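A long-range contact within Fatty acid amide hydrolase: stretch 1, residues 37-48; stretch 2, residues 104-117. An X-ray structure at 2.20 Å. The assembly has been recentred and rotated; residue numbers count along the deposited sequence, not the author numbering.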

# COMPACT_ATOMS: atom_id res chain seq x y z
N ASP A 37 8.82 -39.03 -10.01
CA ASP A 37 7.40 -38.76 -10.21
C ASP A 37 7.18 -37.87 -11.42
O ASP A 37 6.18 -38.03 -12.13
CB ASP A 37 6.80 -38.11 -8.95
CG ASP A 37 6.57 -39.12 -7.82
OD1 ASP A 37 6.43 -40.33 -8.11
OD2 ASP A 37 6.52 -38.69 -6.64
N LEU A 38 8.10 -36.93 -11.69
CA LEU A 38 7.95 -36.10 -12.88
C LEU A 38 8.13 -36.93 -14.16
O LEU A 38 7.34 -36.81 -15.11
CB LEU A 38 8.94 -34.93 -12.84
CG LEU A 38 9.00 -33.98 -14.04
CD1 LEU A 38 7.65 -33.30 -14.32
CD2 LEU A 38 10.12 -32.96 -13.88
N LYS A 39 9.17 -37.78 -14.19
CA LYS A 39 9.36 -38.66 -15.35
C LYS A 39 8.13 -39.53 -15.58
O LYS A 39 7.68 -39.67 -16.72
CB LYS A 39 10.58 -39.56 -15.17
CG LYS A 39 11.86 -39.01 -15.76
CD LYS A 39 13.09 -39.68 -15.16
CE LYS A 39 14.34 -38.83 -15.42
NZ LYS A 39 14.83 -38.18 -14.16
N ASP A 40 7.57 -40.11 -14.51
CA ASP A 40 6.40 -40.96 -14.66
C ASP A 40 5.19 -40.20 -15.17
O ASP A 40 4.26 -40.81 -15.70
CB ASP A 40 6.05 -41.63 -13.33
CG ASP A 40 7.16 -42.55 -12.81
OD1 ASP A 40 8.10 -42.88 -13.57
OD2 ASP A 40 7.07 -42.94 -11.62
N ALA A 41 5.19 -38.87 -15.04
CA ALA A 41 4.03 -38.07 -15.42
C ALA A 41 4.10 -37.55 -16.86
O ALA A 41 3.15 -36.89 -17.31
CB ALA A 41 3.86 -36.90 -14.44
N ILE A 42 5.17 -37.84 -17.60
CA ILE A 42 5.29 -37.46 -19.01
C ILE A 42 4.55 -38.48 -19.87
O ILE A 42 4.90 -39.66 -19.87
CB ILE A 42 6.77 -37.38 -19.42
CG1 ILE A 42 7.47 -36.20 -18.74
CG2 ILE A 42 6.90 -37.29 -20.94
CD1 ILE A 42 8.97 -36.24 -18.87
N PRO A 43 3.52 -38.08 -20.62
CA PRO A 43 2.81 -39.05 -21.48
C PRO A 43 3.65 -39.42 -22.70
O PRO A 43 4.05 -38.55 -23.48
CB PRO A 43 1.53 -38.31 -21.87
CG PRO A 43 1.48 -37.10 -20.98
CD PRO A 43 2.91 -36.75 -20.69
N LYS A 44 3.91 -40.72 -22.87
CA LYS A 44 4.83 -41.15 -23.92
C LYS A 44 4.29 -40.82 -25.32
O LYS A 44 5.06 -40.45 -26.21
CB LYS A 44 5.12 -42.64 -23.81
CG LYS A 44 6.58 -42.95 -24.13
CD LYS A 44 6.72 -44.19 -24.99
CE LYS A 44 8.10 -44.26 -25.65
NZ LYS A 44 8.13 -45.30 -26.73
N ASN A 45 2.99 -40.94 -25.52
CA ASN A 45 2.43 -40.60 -26.83
C ASN A 45 2.67 -39.14 -27.20
O ASN A 45 2.69 -38.80 -28.38
CB ASN A 45 0.93 -40.92 -26.86
CG ASN A 45 0.24 -40.60 -25.54
OD1 ASN A 45 0.71 -41.01 -24.47
ND2 ASN A 45 -0.89 -39.88 -25.62
N TYR A 46 2.87 -38.26 -26.20
CA TYR A 46 3.16 -36.86 -26.46
C TYR A 46 4.65 -36.57 -26.56
O TYR A 46 5.03 -35.43 -26.86
CB TYR A 46 2.55 -35.98 -25.36
CG TYR A 46 1.05 -35.88 -25.41
CD1 TYR A 46 0.33 -36.36 -26.51
CD2 TYR A 46 0.34 -35.31 -24.36
CE1 TYR A 46 -1.06 -36.27 -26.54
CE2 TYR A 46 -1.04 -35.22 -24.39
CZ TYR A 46 -1.74 -35.69 -25.48
OH TYR A 46 -3.11 -35.59 -25.50
N THR A 47 5.49 -37.57 -26.32
CA THR A 47 6.93 -37.40 -26.34
C THR A 47 7.46 -37.74 -27.74
O THR A 47 6.72 -38.15 -28.64
CB THR A 47 7.58 -38.26 -25.25
OG1 THR A 47 8.83 -37.67 -24.86
CG2 THR A 47 7.84 -39.69 -25.73
N ILE A 48 8.77 -37.58 -27.91
CA ILE A 48 9.41 -37.71 -29.21
C ILE A 48 10.84 -38.19 -29.00
O ILE A 48 11.40 -38.09 -27.91
CB ILE A 48 9.30 -36.37 -29.98
CG1 ILE A 48 8.00 -36.34 -30.79
CG2 ILE A 48 10.57 -35.99 -30.76
CD1 ILE A 48 7.80 -35.10 -31.56
N PHE A 104 -7.60 -28.59 -24.62
CA PHE A 104 -6.63 -29.02 -23.61
C PHE A 104 -5.60 -29.98 -24.20
O PHE A 104 -4.40 -29.86 -23.91
CB PHE A 104 -7.35 -29.69 -22.45
CG PHE A 104 -6.41 -30.27 -21.44
CD1 PHE A 104 -5.73 -29.44 -20.56
CD2 PHE A 104 -6.18 -31.63 -21.39
CE1 PHE A 104 -4.87 -29.98 -19.64
CE2 PHE A 104 -5.31 -32.17 -20.48
CZ PHE A 104 -4.64 -31.35 -19.61
N LYS A 105 -6.05 -30.95 -25.00
CA LYS A 105 -5.14 -31.99 -25.49
C LYS A 105 -4.06 -31.40 -26.40
O LYS A 105 -2.93 -31.89 -26.41
CB LYS A 105 -5.93 -33.06 -26.24
CG LYS A 105 -7.05 -33.71 -25.43
CD LYS A 105 -7.49 -35.03 -26.04
CE LYS A 105 -7.48 -36.15 -25.02
NZ LYS A 105 -6.09 -36.62 -24.78
N ALA A 106 -4.40 -30.37 -27.17
CA ALA A 106 -3.39 -29.72 -27.99
C ALA A 106 -2.32 -29.08 -27.12
O ALA A 106 -1.12 -29.37 -27.27
CB ALA A 106 -4.03 -28.70 -28.92
N PHE A 107 -2.74 -28.23 -26.17
CA PHE A 107 -1.79 -27.59 -25.28
C PHE A 107 -1.03 -28.61 -24.44
O PHE A 107 0.19 -28.46 -24.23
CB PHE A 107 -2.53 -26.59 -24.38
CG PHE A 107 -2.82 -25.28 -25.06
CD1 PHE A 107 -1.82 -24.34 -25.22
CD2 PHE A 107 -4.09 -25.01 -25.56
CE1 PHE A 107 -2.07 -23.15 -25.86
CE2 PHE A 107 -4.35 -23.82 -26.20
CZ PHE A 107 -3.34 -22.88 -26.35
N ALA A 108 -1.71 -29.65 -23.98
CA ALA A 108 -1.04 -30.68 -23.20
C ALA A 108 0.08 -31.35 -24.00
O ALA A 108 1.19 -31.57 -23.49
CB ALA A 108 -2.06 -31.72 -22.73
N HIS A 109 -0.21 -31.70 -25.26
CA HIS A 109 0.81 -32.20 -26.17
C HIS A 109 1.94 -31.18 -26.32
O HIS A 109 3.12 -31.52 -26.14
CB HIS A 109 0.16 -32.50 -27.53
CG HIS A 109 1.02 -33.30 -28.47
ND1 HIS A 109 0.53 -33.84 -29.64
CD2 HIS A 109 2.33 -33.63 -28.42
CE1 HIS A 109 1.50 -34.48 -30.26
NE2 HIS A 109 2.60 -34.37 -29.54
N ARG A 110 1.60 -29.93 -26.62
CA ARG A 110 2.64 -28.93 -26.85
C ARG A 110 3.46 -28.67 -25.58
O ARG A 110 4.67 -28.39 -25.68
CB ARG A 110 2.03 -27.63 -27.38
CG ARG A 110 3.03 -26.70 -28.09
CD ARG A 110 2.35 -25.68 -29.01
NE ARG A 110 3.26 -24.61 -29.41
CZ ARG A 110 3.04 -23.75 -30.40
NH1 ARG A 110 1.95 -23.81 -31.15
NH2 ARG A 110 3.95 -22.81 -30.65
N ALA A 111 2.85 -28.81 -24.40
CA ALA A 111 3.58 -28.59 -23.15
C ALA A 111 4.54 -29.74 -22.86
O ALA A 111 5.63 -29.52 -22.31
CB ALA A 111 2.60 -28.40 -21.98
N THR A 112 4.16 -30.97 -23.22
CA THR A 112 5.08 -32.10 -23.02
C THR A 112 6.31 -31.95 -23.91
O THR A 112 7.44 -32.21 -23.47
CB THR A 112 4.37 -33.43 -23.32
OG1 THR A 112 3.16 -33.51 -22.55
CG2 THR A 112 5.25 -34.60 -22.95
N LEU A 113 6.10 -31.53 -25.16
CA LEU A 113 7.23 -31.21 -26.03
C LEU A 113 8.09 -30.11 -25.42
O LEU A 113 9.32 -30.24 -25.33
CB LEU A 113 6.72 -30.83 -27.42
CG LEU A 113 6.09 -32.02 -28.16
CD1 LEU A 113 5.27 -31.57 -29.36
CD2 LEU A 113 7.13 -33.08 -28.55
N ALA A 114 7.45 -29.03 -24.93
CA ALA A 114 8.19 -27.95 -24.27
C ALA A 114 9.11 -28.49 -23.16
O ALA A 114 10.30 -28.16 -23.11
CB ALA A 114 7.22 -26.91 -23.71
N HIS A 115 8.57 -29.34 -22.28
CA HIS A 115 9.38 -29.91 -21.21
C HIS A 115 10.52 -30.76 -21.74
O HIS A 115 11.64 -30.72 -21.21
CB HIS A 115 8.52 -30.76 -20.27
CG HIS A 115 9.29 -31.35 -19.13
ND1 HIS A 115 9.88 -30.58 -18.15
CD2 HIS A 115 9.62 -32.63 -18.84
CE1 HIS A 115 10.51 -31.36 -17.29
NE2 HIS A 115 10.38 -32.61 -17.69
N GLN A 116 10.26 -31.58 -22.77
CA GLN A 116 11.29 -32.47 -23.29
C GLN A 116 12.49 -31.69 -23.82
O GLN A 116 13.63 -32.14 -23.71
CB GLN A 116 10.70 -33.36 -24.39
CG GLN A 116 11.21 -34.78 -24.35
CD GLN A 116 11.00 -35.52 -25.66
OE1 GLN A 116 10.08 -35.22 -26.43
NE2 GLN A 116 11.87 -36.48 -25.93
N PHE A 117 12.26 -30.49 -24.35
CA PHE A 117 13.34 -29.66 -24.86
C PHE A 117 13.88 -28.68 -23.83
O PHE A 117 15.10 -28.53 -23.71
CB PHE A 117 12.87 -28.91 -26.11
CG PHE A 117 12.81 -29.76 -27.35
CD1 PHE A 117 13.94 -29.93 -28.15
CD2 PHE A 117 11.63 -30.40 -27.73
CE1 PHE A 117 13.89 -30.71 -29.31
CE2 PHE A 117 11.57 -31.17 -28.87
CZ PHE A 117 12.70 -31.33 -29.66
O HOH W 1 -4.30 -37.08 -22.88

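The last part of a helix that begins before Asp 37, a loop and a short 3-10 turn (Lys 44 to Tyr 46) lie along one helix, residues 104-117, burying 660 Å² summed over both sides. The backbones come nearest at Tyr 46 and His 109, whose CA atoms are 5.2 Å apart. Leu 38 points toward the helix and sets CD2 3.8 Å from CE1 of His 115. Ile 42 meets the same imidazole at its edge, CD1 lying 3.7 Å from His 115 CD2, while its CG2 touches Thr 112 CG2 at 3.7 Å. Pro 43 adds a lighter contact, CD to Thr 112 OG1 at 3.7 Å; that hydroxyl is already engaged within its own helix, donating to Ala 108 O at 2.9 Å. The 3-10 turn, held by Tyr 46 N to Pro 43 O (3.0 Å), presents the side chain of Tyr 46, the residue of its stretch most covered by the helix (143 Å²). Its ring forms an offset stack with the His 109 ring, centroids 4.7 Å apart and planes only 10° from parallel, and His 109 CB sits 3.9 Å from the Tyr 46 ring centroid as a CH-pi contact. Tyr 46 CE2 packs against Ala 108 CB at 4.0 Å. Farther out, Tyr 46 OH lies 3.2 Å from Lys 105 NZ, and one water links them, 3.2 Å from Tyr 46 OH and accepting from Lys 105 NZ at 2.7 Å. Past the turn, Ile 48 supplies the polar anchor: Gln 116 NE2 donates to Ile 48 O at 2.6 Å, short and nearly straight, and Ile 48 N returns a weak bond to Gln 116 OE1 at 3.1 Å, bent to 127°. Ile 48 CD1 packs on Leu 113 CD2 at 3.7 Å.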